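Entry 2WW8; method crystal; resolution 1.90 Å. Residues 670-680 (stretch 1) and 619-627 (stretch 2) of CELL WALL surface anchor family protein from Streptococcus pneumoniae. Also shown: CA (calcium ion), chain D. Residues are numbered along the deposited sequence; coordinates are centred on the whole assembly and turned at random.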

# COMPACT_ATOMS: atom_id res chain seq x y z
N THR A 670 -7.20 -1.60 -16.27
CA THR A 670 -7.50 -2.23 -14.99
C THR A 670 -6.35 -3.17 -14.62
O THR A 670 -5.88 -3.89 -15.48
CB THR A 670 -8.83 -3.01 -15.17
OG1 THR A 670 -9.92 -2.07 -15.21
CG2 THR A 670 -9.05 -4.03 -14.06
N ASP A 671 -5.90 -3.19 -13.38
CA ASP A 671 -4.82 -4.06 -12.91
C ASP A 671 -3.47 -3.78 -13.56
O ASP A 671 -2.61 -4.65 -13.51
CB ASP A 671 -5.16 -5.56 -12.98
CG ASP A 671 -6.31 -5.96 -12.01
OD1 ASP A 671 -6.37 -5.44 -10.87
OD2 ASP A 671 -7.19 -6.79 -12.37
N GLU A 672 -3.27 -2.60 -14.15
CA GLU A 672 -1.99 -2.21 -14.72
C GLU A 672 -1.50 -1.09 -13.86
O GLU A 672 -2.16 -0.04 -13.74
CB GLU A 672 -2.15 -1.76 -16.20
CG GLU A 672 -2.66 -2.96 -17.02
CD GLU A 672 -2.76 -2.77 -18.53
OE1 GLU A 672 -3.06 -1.64 -19.04
OE2 GLU A 672 -2.56 -3.81 -19.21
N LYS A 673 -0.30 -1.26 -13.31
CA LYS A 673 0.17 -0.33 -12.33
C LYS A 673 1.66 -0.02 -12.51
O LYS A 673 2.45 -0.93 -12.75
CB LYS A 673 -0.10 -0.89 -10.98
CG LYS A 673 0.38 -0.01 -9.77
CD LYS A 673 -0.09 -0.83 -8.53
CE LYS A 673 0.04 -0.08 -7.20
NZ LYS A 673 0.29 -1.01 -6.00
N VAL A 674 2.03 1.25 -12.45
CA VAL A 674 3.45 1.65 -12.61
C VAL A 674 3.91 2.25 -11.28
O VAL A 674 3.07 2.88 -10.60
CB VAL A 674 3.51 2.77 -13.67
CG1 VAL A 674 4.88 3.43 -13.76
CG2 VAL A 674 3.22 2.10 -15.03
N THR A 675 5.19 2.05 -10.95
CA THR A 675 5.85 2.55 -9.72
C THR A 675 7.11 3.34 -10.04
O THR A 675 7.97 2.87 -10.81
CB THR A 675 6.23 1.37 -8.80
OG1 THR A 675 5.06 0.58 -8.56
CG2 THR A 675 6.85 1.82 -7.44
N LEU A 676 7.21 4.55 -9.49
CA LEU A 676 8.40 5.36 -9.64
C LEU A 676 9.04 5.48 -8.25
O LEU A 676 8.34 5.75 -7.27
CB LEU A 676 8.04 6.75 -10.13
CG LEU A 676 9.15 7.82 -10.04
CD1 LEU A 676 10.25 7.62 -11.06
CD2 LEU A 676 8.59 9.24 -10.23
N THR A 677 10.35 5.26 -8.12
CA THR A 677 10.99 5.59 -6.83
C THR A 677 12.18 6.52 -7.07
O THR A 677 12.72 6.52 -8.18
CB THR A 677 11.48 4.38 -6.03
OG1 THR A 677 12.55 3.77 -6.75
CG2 THR A 677 10.40 3.34 -5.71
N TYR A 678 12.55 7.33 -6.06
CA TYR A 678 13.72 8.17 -6.16
C TYR A 678 14.03 8.60 -4.72
O TYR A 678 13.26 8.37 -3.80
CB TYR A 678 13.54 9.37 -7.13
CG TYR A 678 12.37 10.27 -6.77
CD1 TYR A 678 11.07 10.02 -7.26
CD2 TYR A 678 12.53 11.33 -5.87
CE1 TYR A 678 9.98 10.84 -6.90
CE2 TYR A 678 11.46 12.17 -5.52
CZ TYR A 678 10.19 11.92 -6.02
OH TYR A 678 9.15 12.76 -5.66
N ASN A 679 15.17 9.26 -4.53
CA ASN A 679 15.61 9.62 -3.20
C ASN A 679 15.69 11.13 -3.11
O ASN A 679 15.99 11.77 -4.12
CB ASN A 679 16.98 8.99 -2.92
CG ASN A 679 16.89 7.47 -2.84
OD1 ASN A 679 16.00 6.90 -2.19
ND2 ASN A 679 17.82 6.80 -3.50
N VAL A 680 15.37 11.65 -1.92
CA VAL A 680 15.50 13.08 -1.62
C VAL A 680 16.21 13.29 -0.30
O VAL A 680 16.33 12.38 0.53
CB VAL A 680 14.16 13.86 -1.57
CG1 VAL A 680 13.33 13.63 -2.88
CG2 VAL A 680 13.38 13.40 -0.31
CA CA D . 23.20 10.50 -11.12
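Stretch 2 619-627: ADYTLTAND

Strand 621-625 of stretch 2 runs alongside stretch 1, its N-to-C direction at 166° to that of strand 673-680, so the two pair antiparallel, with their axes 4.6 Å apart at closest approach. Thr622 faces Thr677 and Thr624 faces Thr675 as hydrogen-bonded pairs, and each uses both its backbone groups: Thr622 N donates to Thr677 O (3.0 Å) and Thr677 N to Thr622 O (3.0 Å), while Thr624 N donates to Thr675 O (3.1 Å) and Thr675 N to Thr624 O (2.9 Å).

The threonine side chains share one face of the sheet. There the hydroxyls Thr622 OG1 and Thr677 OG1 are hydrogen-bonded at 2.6 Å, and a water joins Thr622 OG1 (2.7 Å) and Thr624 OG1 (2.9 Å) while donating to Thr675 O (2.8 Å), giving that carbonyl a second donor. On the other face, that of Val674, Leu676 and Leu623, the contacts are apolar: Leu623 CD1 lies 3.6 Å from Val674 CG1 and 3.9 Å from Leu676 CB.

Beyond the strand, Asn626 (phi/psi -82/6) extends the ladder with its amide side chain. Asn626 N donates to Lys673 O (3.1 Å), Asn626 OD1 accepts from Lys673 N (2.9 Å), and Asn626 ND2 donates to Asp671 O (2.9 Å). At the opposite end, a water accepts from Asn679 N (3.0 Å) and lies 2.7 Å from Asp620 O, within hydrogen-bonding reach, linking the two backbones.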

# COMPACT_ATOMS: atom_id res chain seq x y z
N ALA A 619 20.70 5.59 -12.69
CA ALA A 619 21.07 5.33 -11.28
C ALA A 619 20.26 6.07 -10.20
O ALA A 619 20.34 5.66 -9.02
CB ALA A 619 22.56 5.61 -11.04
N ASP A 620 19.53 7.13 -10.56
CA ASP A 620 18.87 8.01 -9.58
C ASP A 620 17.38 7.71 -9.40
O ASP A 620 16.71 8.31 -8.55
CB ASP A 620 19.05 9.47 -9.97
CG ASP A 620 20.49 9.78 -10.20
OD1 ASP A 620 21.35 9.22 -9.47
OD2 ASP A 620 20.79 10.51 -11.18
N TYR A 621 16.85 6.76 -10.17
CA TYR A 621 15.42 6.51 -10.02
C TYR A 621 15.17 5.07 -10.42
O TYR A 621 16.01 4.44 -11.07
CB TYR A 621 14.59 7.46 -10.90
CG TYR A 621 14.78 7.19 -12.40
CD1 TYR A 621 13.93 6.27 -13.06
CD2 TYR A 621 15.80 7.81 -13.12
CE1 TYR A 621 14.12 5.99 -14.42
CE2 TYR A 621 15.99 7.56 -14.46
CZ TYR A 621 15.14 6.64 -15.08
OH TYR A 621 15.32 6.36 -16.41
N THR A 622 13.99 4.57 -10.06
CA THR A 622 13.49 3.37 -10.72
C THR A 622 12.11 3.60 -11.32
O THR A 622 11.30 4.39 -10.79
CB THR A 622 13.45 2.11 -9.78
OG1 THR A 622 12.36 2.18 -8.84
CG2 THR A 622 14.77 1.86 -9.07
N LEU A 623 11.81 2.91 -12.42
CA LEU A 623 10.47 2.90 -13.00
C LEU A 623 10.19 1.44 -13.41
O LEU A 623 10.91 0.89 -14.26
CB LEU A 623 10.38 3.87 -14.20
CG LEU A 623 8.91 4.09 -14.61
CD1 LEU A 623 8.15 4.91 -13.55
CD2 LEU A 623 8.75 4.72 -16.00
N THR A 624 9.20 0.83 -12.75
CA THR A 624 8.86 -0.57 -12.99
C THR A 624 7.34 -0.64 -13.15
O THR A 624 6.61 0.27 -12.76
CB THR A 624 9.36 -1.52 -11.86
OG1 THR A 624 8.79 -1.07 -10.63
CG2 THR A 624 10.96 -1.51 -11.72
N ALA A 625 6.82 -1.75 -13.69
CA ALA A 625 5.38 -1.93 -13.74
C ALA A 625 5.06 -3.38 -13.45
O ALA A 625 5.94 -4.26 -13.56
CB ALA A 625 4.89 -1.52 -15.13
N ASN A 626 3.81 -3.65 -13.11
CA ASN A 626 3.40 -4.93 -12.56
C ASN A 626 3.17 -5.97 -13.64
O ASN A 626 2.75 -7.06 -13.32
CB ASN A 626 2.18 -4.76 -11.64
CG ASN A 626 0.90 -4.45 -12.42
OD1 ASN A 626 0.94 -3.92 -13.55
ND2 ASN A 626 -0.24 -4.82 -11.85
N ASP A 627 3.47 -5.68 -14.91
CA ASP A 627 3.64 -6.74 -15.91
C ASP A 627 5.09 -7.26 -15.94
O ASP A 627 5.38 -8.10 -16.78
CB ASP A 627 3.29 -6.21 -17.31
CG ASP A 627 4.28 -5.15 -17.78
OD1 ASP A 627 5.07 -4.54 -16.99
OD2 ASP A 627 4.28 -4.87 -18.99
O HOH W 1 17.43 9.79 -6.45
O HOH W 2 9.86 1.33 -9.38
O HOH W 3 24.47 8.63 -10.15